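Local structure of hypoxanthine-guanine phosphoribosyltransferase (Thermus thermophilus, 3ACD) at residues A[65-71]-A[85-91]; A[38-44]-A[96-102]. The protein probably converts hypoxanthine or guanine, with 5-phosphoribosyl 1-diphosphate, into IMP or GMP in magnesium-dependent purine salvage. All coordinates share one frame. Residue numbers count along the deposited sequence, not the author numbering.

Interaction 1 (A[65-71]-A[85-91])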
# COMPACT_ATOMS: atom_id res chain seq x y z
N MET A 65 -10.93 4.76 -2.11
CA MET A 65 -9.84 4.11 -2.82
C MET A 65 -10.22 2.72 -3.31
O MET A 65 -11.19 2.12 -2.85
CB MET A 65 -8.63 3.93 -1.88
CG MET A 65 -8.19 5.17 -1.11
SD MET A 65 -6.88 4.72 0.07
CE MET A 65 -6.78 6.22 1.09
N ASP A 66 -9.43 2.23 -4.26
CA ASP A 66 -9.61 0.89 -4.78
C ASP A 66 -8.24 0.45 -5.29
O ASP A 66 -7.33 1.27 -5.45
CB ASP A 66 -10.64 0.85 -5.91
CG ASP A 66 -11.36 -0.48 -5.99
OD1 ASP A 66 -10.89 -1.44 -5.34
OD2 ASP A 66 -12.38 -0.59 -6.70
N PHE A 67 -8.10 -0.85 -5.53
CA PHE A 67 -6.84 -1.41 -6.00
C PHE A 67 -7.10 -2.32 -7.19
O PHE A 67 -8.08 -3.06 -7.21
CB PHE A 67 -6.18 -2.21 -4.87
CG PHE A 67 -5.77 -1.37 -3.70
CD1 PHE A 67 -4.47 -0.90 -3.58
CD2 PHE A 67 -6.70 -1.02 -2.73
CE1 PHE A 67 -4.10 -0.08 -2.52
CE2 PHE A 67 -6.34 -0.20 -1.66
CZ PHE A 67 -5.04 0.27 -1.55
N ILE A 68 -6.23 -2.24 -8.19
CA ILE A 68 -6.36 -3.07 -9.38
C ILE A 68 -4.99 -3.60 -9.80
O ILE A 68 -3.97 -2.96 -9.55
CB ILE A 68 -6.96 -2.28 -10.55
CG1 ILE A 68 -6.06 -1.08 -10.87
CG2 ILE A 68 -8.36 -1.82 -10.20
CD1 ILE A 68 -6.53 -0.26 -12.05
N ALA A 69 -4.98 -4.76 -10.44
CA ALA A 69 -3.74 -5.35 -10.92
C ALA A 69 -3.83 -5.45 -12.44
O ALA A 69 -4.81 -5.96 -12.97
CB ALA A 69 -3.53 -6.72 -10.30
N ILE A 70 -2.81 -4.95 -13.12
CA ILE A 70 -2.77 -4.98 -14.58
C ILE A 70 -1.40 -5.45 -15.06
O ILE A 70 -0.42 -5.38 -14.33
CB ILE A 70 -3.06 -3.57 -15.15
CG1 ILE A 70 -3.12 -3.62 -16.68
CG2 ILE A 70 -2.01 -2.59 -14.68
CD1 ILE A 70 -4.27 -4.43 -17.23
N SER A 71 -1.34 -5.93 -16.30
CA SER A 71 -0.09 -6.41 -16.88
C SER A 71 -0.11 -6.34 -18.40
O SER A 71 -1.16 -6.52 -19.02
CB SER A 71 0.19 -7.84 -16.43
OG SER A 71 0.27 -7.93 -15.01
N LEU A 85 -6.22 -7.41 -16.99
CA LEU A 85 -6.21 -7.08 -15.57
C LEU A 85 -6.28 -8.34 -14.72
O LEU A 85 -7.07 -9.25 -15.00
CB LEU A 85 -7.37 -6.15 -15.22
CG LEU A 85 -8.80 -6.65 -15.43
CD1 LEU A 85 -9.78 -5.66 -14.81
CD2 LEU A 85 -9.09 -6.82 -16.91
N LEU A 86 -5.44 -8.40 -13.69
CA LEU A 86 -5.40 -9.55 -12.80
C LEU A 86 -6.24 -9.31 -11.55
O LEU A 86 -6.48 -10.22 -10.76
CB LEU A 86 -3.95 -9.83 -12.39
CG LEU A 86 -2.93 -9.90 -13.54
CD1 LEU A 86 -1.55 -10.20 -12.98
CD2 LEU A 86 -3.35 -10.98 -14.53
N LYS A 87 -6.70 -8.07 -11.38
CA LYS A 87 -7.53 -7.69 -10.24
C LYS A 87 -8.53 -6.63 -10.69
O LYS A 87 -8.15 -5.57 -11.18
CB LYS A 87 -6.66 -7.13 -9.12
CG LYS A 87 -7.42 -6.74 -7.86
CD LYS A 87 -8.06 -7.96 -7.20
CE LYS A 87 -8.78 -7.58 -5.91
NZ LYS A 87 -9.88 -6.61 -6.14
N ASP A 88 -9.82 -6.93 -10.52
CA ASP A 88 -10.87 -6.00 -10.92
C ASP A 88 -11.23 -4.98 -9.85
O ASP A 88 -10.86 -5.11 -8.69
CB ASP A 88 -12.13 -6.79 -11.31
CG ASP A 88 -11.91 -7.70 -12.49
OD1 ASP A 88 -11.04 -8.58 -12.42
OD2 ASP A 88 -12.62 -7.52 -13.51
N LEU A 89 -11.96 -3.95 -10.28
CA LEU A 89 -12.41 -2.88 -9.39
C LEU A 89 -13.58 -3.38 -8.54
O LEU A 89 -14.37 -4.21 -8.99
CB LEU A 89 -12.87 -1.67 -10.22
CG LEU A 89 -11.85 -0.91 -11.08
CD1 LEU A 89 -11.18 -1.83 -12.08
CD2 LEU A 89 -12.57 0.22 -11.81
N ARG A 90 -13.68 -2.86 -7.32
CA ARG A 90 -14.75 -3.26 -6.41
C ARG A 90 -15.76 -2.13 -6.19
O ARG A 90 -16.94 -2.39 -5.97
CB ARG A 90 -14.17 -3.70 -5.07
CG ARG A 90 -13.40 -5.00 -5.12
CD ARG A 90 -12.74 -5.31 -3.79
NE ARG A 90 -13.70 -5.35 -2.69
CZ ARG A 90 -13.38 -5.60 -1.42
NH1 ARG A 90 -12.12 -5.83 -1.08
NH2 ARG A 90 -14.33 -5.61 -0.49
N LEU A 91 -15.29 -0.89 -6.25
CA LEU A 91 -16.16 0.27 -6.05
C LEU A 91 -16.53 0.89 -7.39
O LEU A 91 -15.77 0.83 -8.35
CB LEU A 91 -15.46 1.31 -5.17
CG LEU A 91 -15.36 1.01 -3.67
CD1 LEU A 91 -14.59 -0.27 -3.43
CD2 LEU A 91 -14.69 2.18 -2.97
O HOH W 1 -13.09 1.38 -8.22
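Segments 65-71 and 85-91 run nearly antiparallel, end-to-end directions 169° apart, at the margin of the type I phosphoribosyltransferase core, where 85-91 returns along 64-70, an edge strand of the parallel sheet within its chain. I70 and L85 form a non-hydrogen-bonded pair (CA atoms 4.2 Å apart) at the base of what is probably the family's flexible loop, residues 72-83 being unmodelled; the I70 side chain lies about 3 Å (nearest atoms) from that of T110 in the nucleotide site. A69 O accepts from both L86 N (2.6 Å) and K87 N (3.2 Å), so two residues face one: a classic beta bulge. Within it, A69 CB lies 3.8 Å from L86 CB; farther along, I68 CG2 packs on L89 CD1 at 3.4 Å. On the A69 face of the strand, opposite I68, the ring of F67 meets F49 of the second subunit edge-to-face. Past the bulge, D66 OD2 accepts R90 N (2.7 Å) and L91 N (3.0 Å), and water 1 joins D66 OD2 (2.6 Å) to L91 O (2.7 Å).

Interaction 2 (A[38-44]-A[96-102])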
# COMPACT_ATOMS: atom_id res chain seq x y z
N THR A 38 -14.73 14.86 -4.02
CA THR A 38 -14.43 13.65 -3.27
C THR A 38 -13.85 12.67 -4.29
O THR A 38 -14.57 11.85 -4.86
CB THR A 38 -15.69 13.04 -2.63
OG1 THR A 38 -16.58 12.57 -3.65
CG2 THR A 38 -16.41 14.09 -1.80
N PRO A 39 -12.54 12.76 -4.53
CA PRO A 39 -11.90 11.87 -5.50
C PRO A 39 -11.87 10.40 -5.10
O PRO A 39 -12.02 10.05 -3.93
CB PRO A 39 -10.51 12.47 -5.64
CG PRO A 39 -10.24 12.97 -4.28
CD PRO A 39 -11.54 13.63 -3.89
N HIS A 40 -11.69 9.56 -6.10
CA HIS A 40 -11.59 8.13 -5.93
C HIS A 40 -10.23 7.75 -6.50
O HIS A 40 -10.03 7.82 -7.72
CB HIS A 40 -12.71 7.43 -6.71
CG HIS A 40 -12.68 5.94 -6.60
ND1 HIS A 40 -12.76 5.28 -5.39
CD2 HIS A 40 -12.58 4.97 -7.54
CE1 HIS A 40 -12.72 3.98 -5.59
NE2 HIS A 40 -12.61 3.76 -6.89
N LEU A 41 -9.30 7.38 -5.64
CA LEU A 41 -7.96 7.02 -6.09
C LEU A 41 -7.81 5.52 -6.31
O LEU A 41 -8.10 4.71 -5.43
CB LEU A 41 -6.91 7.49 -5.08
CG LEU A 41 -6.65 9.00 -4.99
CD1 LEU A 41 -7.90 9.72 -4.52
CD2 LEU A 41 -5.50 9.26 -4.03
N ILE A 42 -7.36 5.15 -7.51
CA ILE A 42 -7.17 3.75 -7.85
C ILE A 42 -5.69 3.43 -7.94
O ILE A 42 -4.99 3.91 -8.83
CB ILE A 42 -7.84 3.42 -9.20
CG1 ILE A 42 -9.33 3.74 -9.12
CG2 ILE A 42 -7.59 1.96 -9.56
CD1 ILE A 42 -10.09 3.47 -10.41
N CYS A 43 -5.22 2.62 -7.00
CA CYS A 43 -3.83 2.21 -6.94
C CYS A 43 -3.56 1.02 -7.86
O CYS A 43 -4.21 -0.02 -7.75
CB CYS A 43 -3.45 1.84 -5.51
SG CYS A 43 -1.79 1.13 -5.34
N VAL A 44 -2.60 1.18 -8.77
CA VAL A 44 -2.24 0.10 -9.67
C VAL A 44 -1.19 -0.76 -8.99
O VAL A 44 -0.02 -0.37 -8.86
CB VAL A 44 -1.68 0.64 -11.01
CG1 VAL A 44 -1.26 -0.52 -11.91
CG2 VAL A 44 -2.75 1.48 -11.72
N ARG A 96 -17.70 9.33 -10.89
CA ARG A 96 -16.70 9.72 -9.89
C ARG A 96 -15.53 10.46 -10.55
O ARG A 96 -15.27 10.29 -11.74
CB ARG A 96 -16.12 8.48 -9.17
CG ARG A 96 -17.08 7.68 -8.28
CD ARG A 96 -17.66 8.50 -7.14
NE ARG A 96 -16.65 9.04 -6.23
CZ ARG A 96 -16.00 8.34 -5.30
NH1 ARG A 96 -16.24 7.04 -5.14
NH2 ARG A 96 -15.11 8.94 -4.52
N ASP A 97 -14.86 11.28 -9.76
CA ASP A 97 -13.68 12.00 -10.24
C ASP A 97 -12.54 11.07 -9.83
O ASP A 97 -12.11 11.05 -8.68
CB ASP A 97 -13.57 13.36 -9.56
CG ASP A 97 -14.66 14.31 -10.01
OD1 ASP A 97 -14.74 14.57 -11.23
OD2 ASP A 97 -15.44 14.78 -9.17
N VAL A 98 -12.08 10.29 -10.80
CA VAL A 98 -11.04 9.30 -10.59
C VAL A 98 -9.60 9.78 -10.77
O VAL A 98 -9.30 10.59 -11.65
CB VAL A 98 -11.26 8.09 -11.54
CG1 VAL A 98 -10.19 7.03 -11.30
CG2 VAL A 98 -12.65 7.51 -11.33
N ILE A 99 -8.72 9.27 -9.91
CA ILE A 99 -7.30 9.58 -10.00
C ILE A 99 -6.58 8.24 -9.99
O ILE A 99 -6.64 7.50 -9.01
CB ILE A 99 -6.78 10.41 -8.81
CG1 ILE A 99 -7.48 11.77 -8.74
CG2 ILE A 99 -5.27 10.62 -8.97
CD1 ILE A 99 -7.06 12.61 -7.54
N VAL A 100 -5.91 7.92 -11.10
CA VAL A 100 -5.15 6.68 -11.21
C VAL A 100 -3.79 6.93 -10.56
O VAL A 100 -3.17 7.96 -10.81
CB VAL A 100 -4.93 6.28 -12.68
CG1 VAL A 100 -4.09 5.01 -12.77
CG2 VAL A 100 -6.28 6.08 -13.38
N VAL A 101 -3.34 6.00 -9.72
CA VAL A 101 -2.05 6.15 -9.06
C VAL A 101 -1.13 5.04 -9.55
O VAL A 101 -1.30 3.86 -9.22
CB VAL A 101 -2.20 6.08 -7.52
CG1 VAL A 101 -0.84 6.27 -6.86
CG2 VAL A 101 -3.17 7.17 -7.05
N GLU A 102 -0.14 5.44 -10.35
CA GLU A 102 0.83 4.52 -10.95
C GLU A 102 2.22 4.67 -10.38
O GLU A 102 2.56 5.70 -9.81
CB GLU A 102 0.89 4.77 -12.46
CG GLU A 102 -0.13 3.99 -13.26
CD GLU A 102 0.32 2.57 -13.51
OE1 GLU A 102 1.10 2.04 -12.69
OE2 GLU A 102 -0.11 1.98 -14.52
O HOH W 2 -16.13 11.67 -7.07
O HOH W 3 -16.06 14.45 -6.71
O HOH W 4 1.98 -0.08 -10.71
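Five backbone hydrogen bonds join the two segments: H40 N to D97 O (3.0 Å), I99 N to H40 O (2.9 Å), I42 N to I99 O (2.9 Å), V101 N to I42 O (2.8 Å) and V44 N to V101 O (3.0 Å). The N-H...O angles of 158-171° and a constant register, H40 opposite V98 through C43 opposite V101, mark a parallel pair. Its axes approach to 4.7 Å and cross at -23°.

This is an interior pair of the Rossmann-like phosphoribosyltransferase sheet, and mostly apolar side chains line both faces. On one, I42 CD1 meets V98 CG1 (3.7 Å) and V44 CG2 meets V100 CG1 (3.9 Å), beneath helix 109-119; H40, on this face, is the polar exception. On the other, L41 CG lies 4.1 Å from I99 CB, and helix 49-56 packs over L41, C43 and V101.

Polar contacts gather at the two ends. At the start of the strands, R96 NH2 donates to T38 O (3.0 Å, 180°) and hydrogen-bonds T64, which binds H40 ND1 too. Water 2 links T38 O to R96 NE and D97 N, and D97 OD1 bonds S125. At its C-terminal end strand 97-102 leads into the IMP pocket: E102, which touches IMP, and D103 belong to the family's nucleotide-binding loop, and water 4 donates to V44 O (2.7 Å) and E102 OE1 (3.0 Å).

In the fold
Both interactions reach the same sheet: strands 64-70 and 40-45 are neighbours in it, and D66 O to C43 N (2.9 Å) and I68 N to C43 O (3.0 Å) are probable hydrogen bonds between them. Interaction 2 lies inside the sheet, with 11 of its 14 residues buried and none exposed; interaction 1 sits at the margin, partly buried, and the centres of the two contacts are about 11 Å apart. Chemistry follows place: unbroken parallel pairing in 38-44/96-102, a bulge and a buried carboxylate in 65-71/85-91. Helix 109-119 packs against both. Along the chain, interaction 1 is nested within the loop that interaction 2 closes, and only interaction 1 reaches the second subunit.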